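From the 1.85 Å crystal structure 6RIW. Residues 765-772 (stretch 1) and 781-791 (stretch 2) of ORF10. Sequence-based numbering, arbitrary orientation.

Stretch 1 765-772: IDAVSFAP
Stretch 2, residues 781-791: IAADKALTLAG

Packing of a helix (781-790, begun earlier in the chain) across a strand (765-772, likewise begun earlier) in ORF10. The two run nearly antiparallel, with 154° between their N-to-C directions, and their axes approach to 6.7 Å, with Ala767, Ser769 and Ala771 facing Ala782, Ala786 and Ala790 across the interface. The register is set by three CA pairs: Ala771 CA to Ala782 CA at 4.9 Å, Ser769 CA to Ala786 CA at 5.0 Å and Asp766 CA to Ala790 CA at 5.1 Å. From Ala767 to Ala771 the strand is extended (phi -131 to -164°, psi 129 to 156°) and its CA-to-CB bonds alternate: Ala767, Ser769 and Ala771 point toward the helix, Val768 (chi1 p) and Phe770 (chi1 m, chi2 83°) away. The helix keeps phi near -65° and psi near -42°, until psi relaxes to -17° at Ala790; successive i to i+4 backbone bonds run from Lys785 N to Ile781 O (3.1 Å) through Ala790 N to Ala786 O (2.9 Å).

Ile781 (m, t) points toward the strand, and its CG2 lies 3.7 Å from Ala771 CB. Ala782 packs against the same methyl, Ala782 CB to Ala771 CB 3.8 Å, while Ala782 O sits 3.6 Å from Ser769 CB. Ala783, pointing away, and Asp784 (chi1 t, chi2 58°), pointing sideways, make no contact with the strand. Lys785 starts toward the strand and, with chi1 m and chi2 to chi4 all t, extends far enough for NZ to donate a hydrogen bond to Phe770 O at 2.8 Å, the only direct one between the stretches. Thus Phe770 contributes its backbone carbonyl although its side chain points away.

At Ala786 the strand offers Ser769 (chi1 m), whose OG lies 3.3 Å from Ala786 CA and 3.6 Å from Ala786 CB. Ser769 OG is also 3.3 Å from Ala786 N, but the angle is poor and no hydrogen bond forms; that NH is already bonded to Ala782 O at 3.0 Å. Ala786 O approaches Ala767 CB to 3.3 Å. Leu787 (m, t) points away, and Thr788 (m) turns its hydroxyl back onto its own helix, OG1 donating to Asp784 O at 2.8 Å.

Leu789 (t, p) points toward the strand and reaches it with CD2, 3.6 Å from Ala767 CB and 4.0 Å from Val768 O. Its carbonyl joins a water bridge: one water donates to Leu789 O and to Asp766 O, each at 2.9 Å, linking two acceptors that stand 4.4 Å apart (Asp766 O to Leu789 O). Ala790 CB, set sideways, completes the packing, 4.0 Å from Ala767 CB and 3.9 Å from Asp766 CB; Asp766 itself (chi1 m, chi2 -25°) departs from extended geometry with phi/psi -83/-26°. Gly791 then leaves helical conformation at phi/psi 76/31°, a positive phi that favours glycine, with its N making weak bonds to Leu787 O (2.9 Å) and Thr788 O (3.1 Å). The contact buries 478 Å², summed over both sides.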

# COMPACT_ATOMS: atom_id res chain seq x y z
N ILE A 765 5.55 5.31 24.69
CA ILE A 765 4.24 4.76 24.35
C ILE A 765 4.02 3.55 25.27
O ILE A 765 4.62 2.49 25.08
CB ILE A 765 4.13 4.37 22.87
CG1 ILE A 765 4.51 5.55 21.99
CG2 ILE A 765 2.69 3.95 22.59
CD1 ILE A 765 4.50 5.25 20.45
N ASP A 766 3.15 3.72 26.26
CA ASP A 766 2.94 2.65 27.23
C ASP A 766 1.96 1.60 26.73
O ASP A 766 2.01 0.45 27.17
CB ASP A 766 2.44 3.23 28.56
CG ASP A 766 3.56 3.86 29.38
OD1 ASP A 766 4.74 3.47 29.20
OD2 ASP A 766 3.27 4.76 30.19
N ALA A 767 1.05 1.97 25.83
CA ALA A 767 0.08 1.00 25.36
C ALA A 767 -0.55 1.51 24.08
O ALA A 767 -0.76 2.71 23.92
CB ALA A 767 -1.02 0.76 26.40
N VAL A 768 -0.86 0.59 23.18
CA VAL A 768 -1.78 0.85 22.07
C VAL A 768 -2.74 -0.33 22.01
O VAL A 768 -2.31 -1.49 22.06
CB VAL A 768 -1.05 1.06 20.73
CG1 VAL A 768 -0.26 -0.19 20.32
CG2 VAL A 768 -2.06 1.47 19.62
N SER A 769 -4.04 -0.04 21.99
CA SER A 769 -5.06 -1.08 21.97
C SER A 769 -6.11 -0.71 20.94
O SER A 769 -6.29 0.47 20.63
CB SER A 769 -5.73 -1.24 23.33
OG SER A 769 -4.77 -1.69 24.28
N PHE A 770 -6.82 -1.72 20.44
CA PHE A 770 -7.85 -1.55 19.43
C PHE A 770 -9.13 -2.27 19.84
O PHE A 770 -9.08 -3.26 20.57
CB PHE A 770 -7.40 -2.12 18.07
CG PHE A 770 -6.20 -1.42 17.51
CD1 PHE A 770 -4.92 -1.77 17.93
CD2 PHE A 770 -6.35 -0.41 16.58
CE1 PHE A 770 -3.81 -1.12 17.42
CE2 PHE A 770 -5.22 0.24 16.06
CZ PHE A 770 -3.96 -0.12 16.49
N ALA A 771 -10.26 -1.80 19.31
CA ALA A 771 -11.54 -2.49 19.45
C ALA A 771 -12.28 -2.35 18.13
O ALA A 771 -12.18 -1.29 17.49
CB ALA A 771 -12.39 -1.92 20.60
N PRO A 772 -12.96 -3.39 17.66
CA PRO A 772 -13.75 -3.26 16.43
C PRO A 772 -14.87 -2.25 16.60
O PRO A 772 -15.49 -2.15 17.67
CB PRO A 772 -14.32 -4.68 16.21
CG PRO A 772 -13.48 -5.57 17.05
CD PRO A 772 -13.04 -4.75 18.22
N ILE A 781 -14.23 0.35 25.12
CA ILE A 781 -13.61 -0.96 25.16
C ILE A 781 -12.12 -0.86 24.86
O ILE A 781 -11.28 -1.46 25.55
CB ILE A 781 -14.29 -1.92 24.17
CG1 ILE A 781 -15.67 -2.35 24.72
CG2 ILE A 781 -13.40 -3.14 23.93
CD1 ILE A 781 -16.50 -3.12 23.71
N ALA A 782 -11.77 -0.10 23.81
CA ALA A 782 -10.37 0.10 23.48
C ALA A 782 -9.65 0.86 24.58
O ALA A 782 -8.50 0.54 24.90
CB ALA A 782 -10.24 0.85 22.14
N ALA A 783 -10.29 1.88 25.16
CA ALA A 783 -9.65 2.63 26.23
C ALA A 783 -9.36 1.74 27.44
O ALA A 783 -8.29 1.83 28.05
CB ALA A 783 -10.53 3.81 26.62
N ASP A 784 -10.33 0.90 27.82
CA ASP A 784 -10.12 0.01 28.96
C ASP A 784 -8.96 -0.94 28.70
O ASP A 784 -8.16 -1.23 29.61
CB ASP A 784 -11.39 -0.77 29.25
CG ASP A 784 -11.20 -1.81 30.36
OD1 ASP A 784 -10.81 -1.41 31.49
OD2 ASP A 784 -11.41 -3.02 30.10
N LYS A 785 -8.86 -1.47 27.48
CA LYS A 785 -7.73 -2.34 27.17
C LYS A 785 -6.42 -1.59 27.30
O LYS A 785 -5.44 -2.12 27.83
CB LYS A 785 -7.85 -2.91 25.75
CG LYS A 785 -9.01 -3.83 25.46
CD LYS A 785 -8.85 -4.37 24.04
CE LYS A 785 -10.12 -4.98 23.52
NZ LYS A 785 -9.95 -5.46 22.10
N ALA A 786 -6.38 -0.35 26.79
CA ALA A 786 -5.12 0.38 26.77
C ALA A 786 -4.71 0.80 28.17
O ALA A 786 -3.52 0.77 28.52
CB ALA A 786 -5.24 1.58 25.83
N LEU A 787 -5.69 1.17 29.01
CA LEU A 787 -5.35 1.55 30.38
C LEU A 787 -4.85 0.35 31.17
O LEU A 787 -3.87 0.45 31.92
CB LEU A 787 -6.56 2.19 31.07
CG LEU A 787 -7.01 3.54 30.49
CD1 LEU A 787 -8.47 3.85 30.83
CD2 LEU A 787 -6.10 4.67 30.94
N THR A 788 -5.48 -0.81 30.96
CA THR A 788 -5.01 -2.05 31.59
C THR A 788 -3.60 -2.41 31.15
O THR A 788 -2.74 -2.79 31.97
CB THR A 788 -5.97 -3.20 31.24
OG1 THR A 788 -7.28 -2.89 31.72
CG2 THR A 788 -5.48 -4.53 31.84
N LEU A 789 -3.34 -2.30 29.84
CA LEU A 789 -2.00 -2.59 29.33
C LEU A 789 -0.98 -1.61 29.89
O LEU A 789 0.14 -2.01 30.25
CB LEU A 789 -2.02 -2.56 27.79
CG LEU A 789 -0.73 -2.98 27.07
CD1 LEU A 789 -0.33 -4.42 27.41
CD2 LEU A 789 -0.88 -2.78 25.56
N ALA A 790 -1.33 -0.33 29.99
CA ALA A 790 -0.42 0.66 30.53
C ALA A 790 -0.25 0.53 32.04
O ALA A 790 0.71 1.08 32.58
CB ALA A 790 -0.91 2.08 30.21
N GLY A 791 -1.15 -0.18 32.72
CA GLY A 791 -1.06 -0.32 34.16
C GLY A 791 -1.49 0.90 34.94
O GLY A 791 -0.96 1.14 36.02
O HOH W 1 2.82 -1.10 29.52